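Local coordinates for protein concanavalin B (Canavalia ensiformis, PDB 6CAF) that may act as a carbohydrate-binding protein in jack bean seeds and is a chitinase-like member of glycosyl hydrolase family 18, at residues S59-F64 with A127-T132; L73-V78 with S88-Q93. All coordinates share one frame; numbering follows the deposited sequence.

Interaction 1: S59-F64 with A127-T132; sequences SFLDKF and AEYLHT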
ATOM      1  N   SER A  59      -6.604  -1.460   5.602  1.00 10.39           N
ATOM      2  CA  SER A  59      -5.877  -0.362   6.222  1.00 12.22           C
ATOM      3  C   SER A  59      -6.573   0.121   7.487  1.00 11.62           C
ATOM      4  O   SER A  59      -7.706   0.590   7.390  1.00 13.47           O
ATOM      5  CB  SER A  59      -5.801   0.771   5.206  1.00 14.56           C
ATOM      6  OG  SER A  59      -5.173   0.320   3.996  1.00 15.74           O
ATOM      7  N   PHE A  60      -5.977   0.036   8.671  1.00 11.18           N
ATOM      8  CA  PHE A  60      -4.600  -0.301   8.968  1.00 10.98           C
ATOM      9  C   PHE A  60      -4.512  -1.081  10.273  1.00 11.23           C
ATOM     10  O   PHE A  60      -5.313  -0.864  11.176  1.00 12.63           O
ATOM     11  CB  PHE A  60      -3.765   0.964   9.210  1.00 12.18           C
ATOM     12  CG  PHE A  60      -3.620   1.853   7.998  1.00 11.49           C
ATOM     13  CD1 PHE A  60      -2.631   1.619   7.068  1.00 12.12           C
ATOM     14  CD2 PHE A  60      -4.486   2.899   7.787  1.00 12.50           C
ATOM     15  CE1 PHE A  60      -2.486   2.418   5.968  1.00 12.71           C
ATOM     16  CE2 PHE A  60      -4.340   3.719   6.691  1.00 13.55           C
ATOM     17  CZ  PHE A  60      -3.350   3.467   5.776  1.00 12.96           C
ATOM     18  N   LEU A  61      -3.479  -1.919  10.382  1.00 11.25           N
ATOM     19  CA  LEU A  61      -3.016  -2.416  11.688  1.00 10.75           C
ATOM     20  C   LEU A  61      -2.103  -1.318  12.232  1.00 11.77           C
ATOM     21  O   LEU A  61      -0.989  -1.134  11.750  1.00 11.79           O
ATOM     22  CB  LEU A  61      -2.283  -3.731  11.538  1.00 11.45           C
ATOM     23  CG  LEU A  61      -2.018  -4.441  12.857  1.00 12.45           C
ATOM     24  CD1 LEU A  61      -3.258  -5.174  13.334  1.00 13.53           C
ATOM     25  CD2 LEU A  61      -0.846  -5.382  12.731  1.00 13.94           C
ATOM     26  N   ASP A  62      -2.629  -0.514  13.163  1.00 13.35           N
ATOM     27  CA  ASP A  62      -1.975   0.710  13.570  1.00 14.06           C
ATOM     28  C   ASP A  62      -1.672   0.841  15.044  1.00 14.04           C
ATOM     29  O   ASP A  62      -1.256   1.920  15.463  1.00 16.31           O
ATOM     30  CB  ASP A  62      -2.758   1.923  13.112  1.00 18.13           C
ATOM     31  CG  ASP A  62      -4.074   2.047  13.781  1.00 21.64           C
ATOM     32  OD1 ASP A  62      -4.505   1.175  14.560  1.00 23.85           O
ATOM     33  OD2 ASP A  62      -4.737   3.064  13.522  1.00 38.16           O
ATOM     34  N   LYS A  63      -1.790  -0.245  15.802  1.00 13.25           N
ATOM     35  CA  LYS A  63      -1.499  -0.228  17.231  0.50 14.53           C
ATOM     36  C   LYS A  63      -0.694  -1.476  17.565  1.00 13.61           C
ATOM     37  O   LYS A  63      -1.239  -2.562  17.737  1.00 15.71           O
ATOM     38  CB  LYS A  63      -2.768  -0.131  18.067  0.50 19.84           C
ATOM     39  CG  LYS A  63      -3.284   1.289  18.203  0.50 21.81           C
ATOM     40  CD  LYS A  63      -4.669   1.327  18.832  0.50 27.08           C
ATOM     41  CE  LYS A  63      -5.709   1.712  17.795  0.50 40.39           C
ATOM     42  NZ  LYS A  63      -6.203   0.564  16.981  0.50 25.07           N
ATOM     43  N   PHE A  64       0.621  -1.305  17.610  1.00 13.46           N
ATOM     44  CA  PHE A  64       1.515  -2.394  17.934  1.00 13.27           C
ATOM     45  C   PHE A  64       2.810  -1.806  18.454  1.00 13.02           C
ATOM     46  O   PHE A  64       3.095  -0.635  18.207  1.00 14.28           O
ATOM     47  CB  PHE A  64       1.698  -3.377  16.767  1.00 12.80           C
ATOM     48  CG  PHE A  64       2.242  -2.778  15.509  1.00 11.88           C
ATOM     49  CD1 PHE A  64       3.594  -2.611  15.324  1.00 12.34           C
ATOM     50  CD2 PHE A  64       1.394  -2.456  14.463  1.00 12.70           C
ATOM     51  CE1 PHE A  64       4.108  -2.102  14.164  1.00 12.38           C
ATOM     52  CE2 PHE A  64       1.904  -1.942  13.286  1.00 13.30           C
ATOM     53  CZ  PHE A  64       3.255  -1.774  13.140  1.00 12.77           C
ATOM     54  N   ALA A 127       6.659 -10.325  13.175  1.00  9.90           N
ATOM     55  CA  ALA A 127       6.659 -11.035  11.908  1.00 10.28           C
ATOM     56  C   ALA A 127       5.970 -12.388  12.040  1.00 10.31           C
ATOM     57  O   ALA A 127       5.190 -12.792  11.172  1.00 10.74           O
ATOM     58  CB  ALA A 127       8.093 -11.200  11.430  1.00 11.06           C
ATOM     59  N   GLU A 128       6.259 -13.103  13.117  1.00 10.70           N
ATOM     60  CA  GLU A 128       5.620 -14.384  13.363  1.00 10.82           C
ATOM     61  C   GLU A 128       4.121 -14.231  13.544  1.00 11.11           C
ATOM     62  O   GLU A 128       3.337 -15.022  13.019  1.00 11.80           O
ATOM     63  CB  GLU A 128       6.239 -15.075  14.584  1.00 12.08           C
ATOM     64  CG  GLU A 128       7.635 -15.645  14.301  1.00 13.76           C
ATOM     65  CD  GLU A 128       7.613 -16.871  13.417  1.00 15.72           C
ATOM     66  OE1 GLU A 128       6.717 -17.751  13.636  1.00 19.01           O
ATOM     67  OE2 GLU A 128       8.499 -17.048  12.557  1.00 15.64           O
ATOM     68  N   TYR A 129       3.734 -13.223  14.307  1.00 11.09           N
ATOM     69  CA  TYR A 129       2.306 -12.934  14.478  1.00 10.70           C
ATOM     70  C   TYR A 129       1.617 -12.699  13.132  1.00 10.90           C
ATOM     71  O   TYR A 129       0.532 -13.271  12.851  1.00 11.41           O
ATOM     72  CB  TYR A 129       2.129 -11.741  15.413  1.00 11.87           C
ATOM     73  CG  TYR A 129       0.744 -11.100  15.379  1.00 15.41           C
ATOM     74  CD1 TYR A 129      -0.292 -11.545  16.110  1.00 24.47           C
ATOM     75  CD2 TYR A 129       0.532 -10.010  14.541  1.00 18.21           C
ATOM     76  CE1 TYR A 129      -1.560 -10.891  16.039  1.00 26.80           C
ATOM     77  CE2 TYR A 129      -0.652  -9.372  14.435  1.00 24.41           C
ATOM     78  CZ  TYR A 129      -1.703  -9.776  15.174  1.00 24.47           C
ATOM     79  OH  TYR A 129      -2.853  -8.984  14.911  1.00 25.03           O
ATOM     80  N   LEU A 130       2.245 -11.870  12.299  1.00 10.30           N
ATOM     81  CA  LEU A 130       1.660 -11.616  10.998  1.00 10.22           C
ATOM     82  C   LEU A 130       1.533 -12.896  10.181  1.00 10.66           C
ATOM     83  O   LEU A 130       0.514 -13.145   9.512  1.00 11.68           O
ATOM     84  CB  LEU A 130       2.437 -10.547  10.254  1.00 10.87           C
ATOM     85  CG  LEU A 130       2.409  -9.163  10.913  1.00 11.00           C
ATOM     86  CD1 LEU A 130       3.427  -8.258  10.280  1.00 11.72           C
ATOM     87  CD2 LEU A 130       1.035  -8.546  10.813  1.00 12.81           C
ATOM     88  N   HIS A 131       2.564 -13.730  10.243  1.00 10.71           N
ATOM     89  CA  HIS A 131       2.518 -14.944   9.489  1.00 11.07           C
ATOM     90  C   HIS A 131       1.439 -15.922  10.002  1.00 11.02           C
ATOM     91  O   HIS A 131       0.637 -16.444   9.216  1.00 12.17           O
ATOM     92  CB  HIS A 131       3.891 -15.611   9.476  1.00 13.05           C
ATOM     93  CG  HIS A 131       3.920 -16.809   8.615  1.00 13.62           C
ATOM     94  ND1 HIS A 131       3.953 -18.084   9.115  1.00 18.44           N
ATOM     95  CD2 HIS A 131       3.866 -16.929   7.273  1.00 14.19           C
ATOM     96  CE1 HIS A 131       3.957 -18.949   8.124  1.00 21.32           C
ATOM     97  NE2 HIS A 131       3.892 -18.272   6.992  1.00 16.97           N
ATOM     98  N   THR A 132       1.444 -16.154  11.314  1.00 11.10           N
ATOM     99  CA  THR A 132       0.543 -17.086  11.921  1.00 11.62           C
ATOM    100  C   THR A 132      -0.906 -16.690  11.727  1.00 11.86           C
ATOM    101  O   THR A 132      -1.767 -17.536  11.452  1.00 13.41           O
ATOM    102  CB  THR A 132       0.869 -17.246  13.419  1.00 12.99           C
ATOM    103  OG1 THR A 132       2.197 -17.737  13.543  1.00 15.38           O
ATOM    104  CG2 THR A 132      -0.137 -18.103  14.117  1.00 15.01           C
TER
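The helical turn that presents Tyr129 and Leu130 to Leu61 is gripped at the carbonyl oxygen Glu128 O. Thr132 N donates to Glu128 O at 2.8 Å, as the helix requires, and Thr132 OG1 adds a second bond to Glu128 O at 3.0 Å. The hydroxyl comes from above the carbonyl plane (C=O...donor angle 139°), off the lone pairs; the bond ties the side chain back onto its own helix. The contact with the strand is largely apolar and oblique. Leu61 swings CG to the side opposite its backbone N (chi1 -169°), and its two methyls part company. CD2 approaches Leu130 CD2 at 4.2 Å and lies at the edge of the Tyr129 ring, near its plane, where CE2 is 4.3 Å from Leu61 CD2. CD1 rests 4.1 Å from Tyr129 OH, in van der Waals contact.

The arrangement is a worked example of how the strands of a TIM barrel pack against the surrounding helices. Leu61 belongs to strand 55-64 and points outward into the layer between barrel and helices. There it meets helix 120-135, which follows the neighbouring strand 103-109; Leu106 and Leu108 of that strand line the same layer. The peptide bond before Phe60 is a non-proline cis bond, of a kind also known in relatives such as hevamine. Tyr129 OH reaches past the leucine methyl to a weak hydrogen bond with Pro71 O.

Interaction 2: L73-V78 with S88-Q93; sequences LELEGV and SFLESQ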
ATOM      1  N   LEU A  73      -6.915  -5.606  15.334  1.00 15.13           N
ATOM      2  CA  LEU A  73      -7.276  -4.804  14.197  1.00 14.02           C
ATOM      3  C   LEU A  73      -8.547  -4.011  14.481  1.00 14.44           C
ATOM      4  O   LEU A  73      -9.557  -4.555  14.926  1.00 16.84           O
ATOM      5  CB  LEU A  73      -7.450  -5.712  12.975  1.00 14.47           C
ATOM      6  CG  LEU A  73      -7.694  -4.973  11.653  1.00 15.49           C
ATOM      7  CD1 LEU A  73      -6.468  -4.182  11.241  1.00 15.34           C
ATOM      8  CD2 LEU A  73      -8.061  -5.974  10.602  1.00 17.54           C
ATOM      9  N   GLU A  74      -8.485  -2.720  14.204  1.00 14.19           N
ATOM     10  CA  GLU A  74      -9.642  -1.848  14.295  1.00 16.30           C
ATOM     11  C   GLU A  74      -9.704  -1.038  13.009  1.00 15.54           C
ATOM     12  O   GLU A  74      -8.799  -0.275  12.701  1.00 19.58           O
ATOM     13  CB  GLU A  74      -9.486  -0.881  15.470  1.00 19.89           C
ATOM     14  CG  GLU A  74      -9.617  -1.515  16.839  1.00 23.83           C
ATOM     15  CD  GLU A  74     -11.018  -1.433  17.422  1.00 29.47           C
ATOM     16  OE1 GLU A  74     -11.976  -1.070  16.722  1.00 31.33           O
ATOM     17  OE2 GLU A  74     -11.138  -1.747  18.604  1.00 34.34           O
ATOM     18  N   LEU A  75     -10.772  -1.244  12.265  1.00 15.31           N
ATOM     19  CA  LEU A  75     -11.016  -0.517  11.022  1.00 15.74           C
ATOM     20  C   LEU A  75     -12.144   0.467  11.317  1.00 17.40           C
ATOM     21  O   LEU A  75     -13.244   0.050  11.717  1.00 18.33           O
ATOM     22  CB  LEU A  75     -11.403  -1.489   9.909  1.00 15.70           C
ATOM     23  CG  LEU A  75     -10.336  -2.535   9.547  1.00 15.12           C
ATOM     24  CD1 LEU A  75     -10.816  -3.362   8.366  1.00 16.98           C
ATOM     25  CD2 LEU A  75      -8.995  -1.882   9.254  1.00 17.05           C
ATOM     26  N   GLU A  76     -11.853   1.764  11.149  1.00 17.98           N
ATOM     27  CA  GLU A  76     -12.704   2.846  11.635  1.00 19.89           C
ATOM     28  C   GLU A  76     -14.119   2.751  11.089  1.00 18.62           C
ATOM     29  O   GLU A  76     -14.337   2.816   9.878  1.00 20.95           O
ATOM     30  CB  GLU A  76     -12.085   4.190  11.272  1.00 25.85           C
ATOM     31  CG  GLU A  76     -12.787   5.386  11.876  1.00 33.93           C
ATOM     32  CD  GLU A  76     -12.273   6.685  11.273  1.00 81.15           C
ATOM     33  OE1 GLU A  76     -11.053   7.015  11.519  1.00135.42           O
ATOM     34  OE2 GLU A  76     -13.098   7.338  10.518  1.00113.24           O
ATOM     35  N   GLY A  77     -15.074   2.566  11.990  1.00 22.46           N
ATOM     36  CA  GLY A  77     -16.468   2.479  11.604  1.00 23.44           C
ATOM     37  C   GLY A  77     -16.834   1.225  10.835  1.00 21.68           C
ATOM     38  O   GLY A  77     -17.934   1.154  10.250  1.00 26.53           O
ATOM     39  N   VAL A  78     -15.928   0.256  10.823  1.00 18.60           N
ATOM     40  CA  VAL A  78     -16.113  -0.946  10.022  1.00 18.75           C
ATOM     41  C   VAL A  78     -16.091  -2.196  10.916  1.00 20.35           C
ATOM     42  O   VAL A  78     -17.028  -2.974  10.932  1.00 21.39           O
ATOM     43  CB  VAL A  78     -15.040  -1.072   8.940  1.00 18.67           C
ATOM     44  CG1 VAL A  78     -15.166  -2.389   8.207  1.00 21.60           C
ATOM     45  CG2 VAL A  78     -15.151   0.076   7.949  1.00 21.28           C
ATOM     46  N   SER A  88     -13.409 -10.511  11.724  1.00 16.44           N
ATOM     47  CA  SER A  88     -13.401 -11.834  11.129  1.00 18.22           C
ATOM     48  C   SER A  88     -14.532 -12.044  10.121  1.00 18.52           C
ATOM     49  O   SER A  88     -14.472 -12.973   9.312  1.00 20.66           O
ATOM     50  CB  SER A  88     -13.424 -12.902  12.222  1.00 19.00           C
ATOM     51  OG  SER A  88     -14.584 -12.771  13.008  1.00 20.87           O
ATOM     52  N   PHE A  89     -15.545 -11.185  10.159  1.00 19.22           N
ATOM     53  CA  PHE A  89     -16.643 -11.258   9.180  1.00 22.88           C
ATOM     54  C   PHE A  89     -16.084 -11.054   7.766  1.00 20.74           C
ATOM     55  O   PHE A  89     -16.679 -11.485   6.788  1.00 23.19           O
ATOM     56  CB  PHE A  89     -17.779 -10.228   9.485  1.00 25.40           C
ATOM     57  CG  PHE A  89     -17.569  -8.827   8.858  1.00 28.94           C
ATOM     58  CD1 PHE A  89     -18.025  -8.525   7.578  1.00 32.21           C
ATOM     59  CD2 PHE A  89     -16.990  -7.810   9.591  1.00 47.24           C
ATOM     60  CE1 PHE A  89     -17.858  -7.258   7.042  1.00 32.51           C
ATOM     61  CE2 PHE A  89     -16.805  -6.547   9.054  1.00 44.66           C
ATOM     62  CZ  PHE A  89     -17.232  -6.267   7.784  1.00 36.85           C
ATOM     63  N   LEU A  90     -14.912 -10.418   7.667  1.00 16.87           N
ATOM     64  CA  LEU A  90     -14.326 -10.141   6.365  1.00 16.12           C
ATOM     65  C   LEU A  90     -13.697 -11.337   5.674  1.00 16.61           C
ATOM     66  O   LEU A  90     -13.408 -11.278   4.481  1.00 16.42           O
ATOM     67  CB  LEU A  90     -13.320  -8.990   6.453  1.00 15.61           C
ATOM     68  CG  LEU A  90     -13.898  -7.612   6.755  1.00 18.27           C
ATOM     69  CD1 LEU A  90     -12.809  -6.657   7.192  1.00 17.41           C
ATOM     70  CD2 LEU A  90     -14.650  -7.048   5.567  1.00 24.56           C
ATOM     71  N   GLU A  91     -13.548 -12.452   6.387  1.00 16.91           N
ATOM     72  CA  GLU A  91     -12.884 -13.606   5.802  1.00 16.42           C
ATOM     73  C   GLU A  91     -13.463 -14.008   4.457  1.00 17.55           C
ATOM     74  O   GLU A  91     -12.722 -14.187   3.485  1.00 17.46           O
ATOM     75  CB  GLU A  91     -12.953 -14.790   6.746  1.00 18.37           C
ATOM     76  CG  GLU A  91     -12.280 -16.057   6.231  1.00 20.00           C
ATOM     77  CD  GLU A  91     -12.496 -17.275   7.112  1.00 22.74           C
ATOM     78  OE1 GLU A  91     -12.363 -17.165   8.350  1.00 21.63           O
ATOM     79  OE2 GLU A  91     -12.719 -18.359   6.553  1.00 32.45           O
ATOM     80  N   SER A  92     -14.786 -14.162   4.386  1.00 17.41           N
ATOM     81  CA  SER A  92     -15.380 -14.637   3.140  1.00 19.34           C
ATOM     82  C   SER A  92     -15.160 -13.618   1.997  1.00 16.98           C
ATOM     83  O   SER A  92     -14.939 -14.011   0.854  1.00 18.07           O
ATOM     84  CB  SER A  92     -16.878 -14.917   3.325  1.00 23.21           C
ATOM     85  OG  SER A  92     -17.557 -13.727   3.652  1.00 30.72           O
ATOM     86  N   GLN A  93     -15.208 -12.326   2.305  1.00 17.21           N
ATOM     87  CA  GLN A  93     -15.010 -11.293   1.305  1.00 16.47           C
ATOM     88  C   GLN A  93     -13.572 -11.278   0.811  1.00 14.87           C
ATOM     89  O   GLN A  93     -13.310 -11.117  -0.392  1.00 15.89           O
ATOM     90  CB  GLN A  93     -15.412  -9.906   1.821  1.00 17.54           C
ATOM     91  CG  GLN A  93     -16.903  -9.769   2.042  1.00 22.07           C
ATOM     92  CD  GLN A  93     -17.302  -8.453   2.650  1.00 19.84           C
ATOM     93  OE1 GLN A  93     -17.045  -7.381   2.080  1.00 20.61           O
ATOM     94  NE2 GLN A  93     -17.983  -8.520   3.794  1.00 25.86           N
TER
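Leu75 and Leu90 extend toward each other and meet tip to tip, CD1 of Leu75 lying 4.0 Å from CD1 of Leu90. Both carry CG anti to the carbonyl carbon (chi1 -62° in Leu75 and -68° in Leu90), which, with chi2 near 180°, extends each side chain so that the CD1 methyls meet. A second apolar touch runs beside it, where Val78 CG1 lies 4.4 Å from Phe89 CZ. Trp36 of strand 31-36 packs against Leu75, Val78 and Leu90, backing the contact from the barrel side.

Of a different kind is the meeting of a backbone carbonyl with an aromatic ring: Val78 O lies 4.0 Å from Phe89 CE2, obliquely placed. One face of the same ring is covered by its neighbour Leu90, whose CG sits 3.7 Å above the ring plane and toward its rim.

Backbone hydrogen bonds shape each side separately. Val78 N donates to Leu75 O at 2.8 Å, closing a type II beta turn in which Gly77 has positive phi, and Glu91 N reaches Ser88 O at 3.1 Å, an i to i+3 bond on the way from the 3-10 segment toward the helix. A covalent tie completes the set, since the disulfide Cys79-Cys87 begins right after Val78 and ends right before Ser88. The whole is a disulfide-braced beta-alpha loop of a TIM barrel, linking strand 55-64 to its following helix.

How the interactions relate
Both contacts serve the same barrel sector, but at different depths. Interaction 1 is fully buried and joins regular elements, a strand to the helix after the next strand; interaction 2 is partly buried and holds together the two limbs of an irregular loop. Along the chain the second is nested inside the first, because 73-78 and 88-93 lie between strand 55-64 and helix 120-135. They also touch: Leu75 CD2 packs 3.4 Å from Ser59 O, and Leu73 CD1 is 3.5 Å from Phe60 O. Both contacts are largely apolar; the outer one adds a carbonyl beside a ring and a nearby disulfide, whereas the inner one rests on two leucines and a tyrosine in light contact.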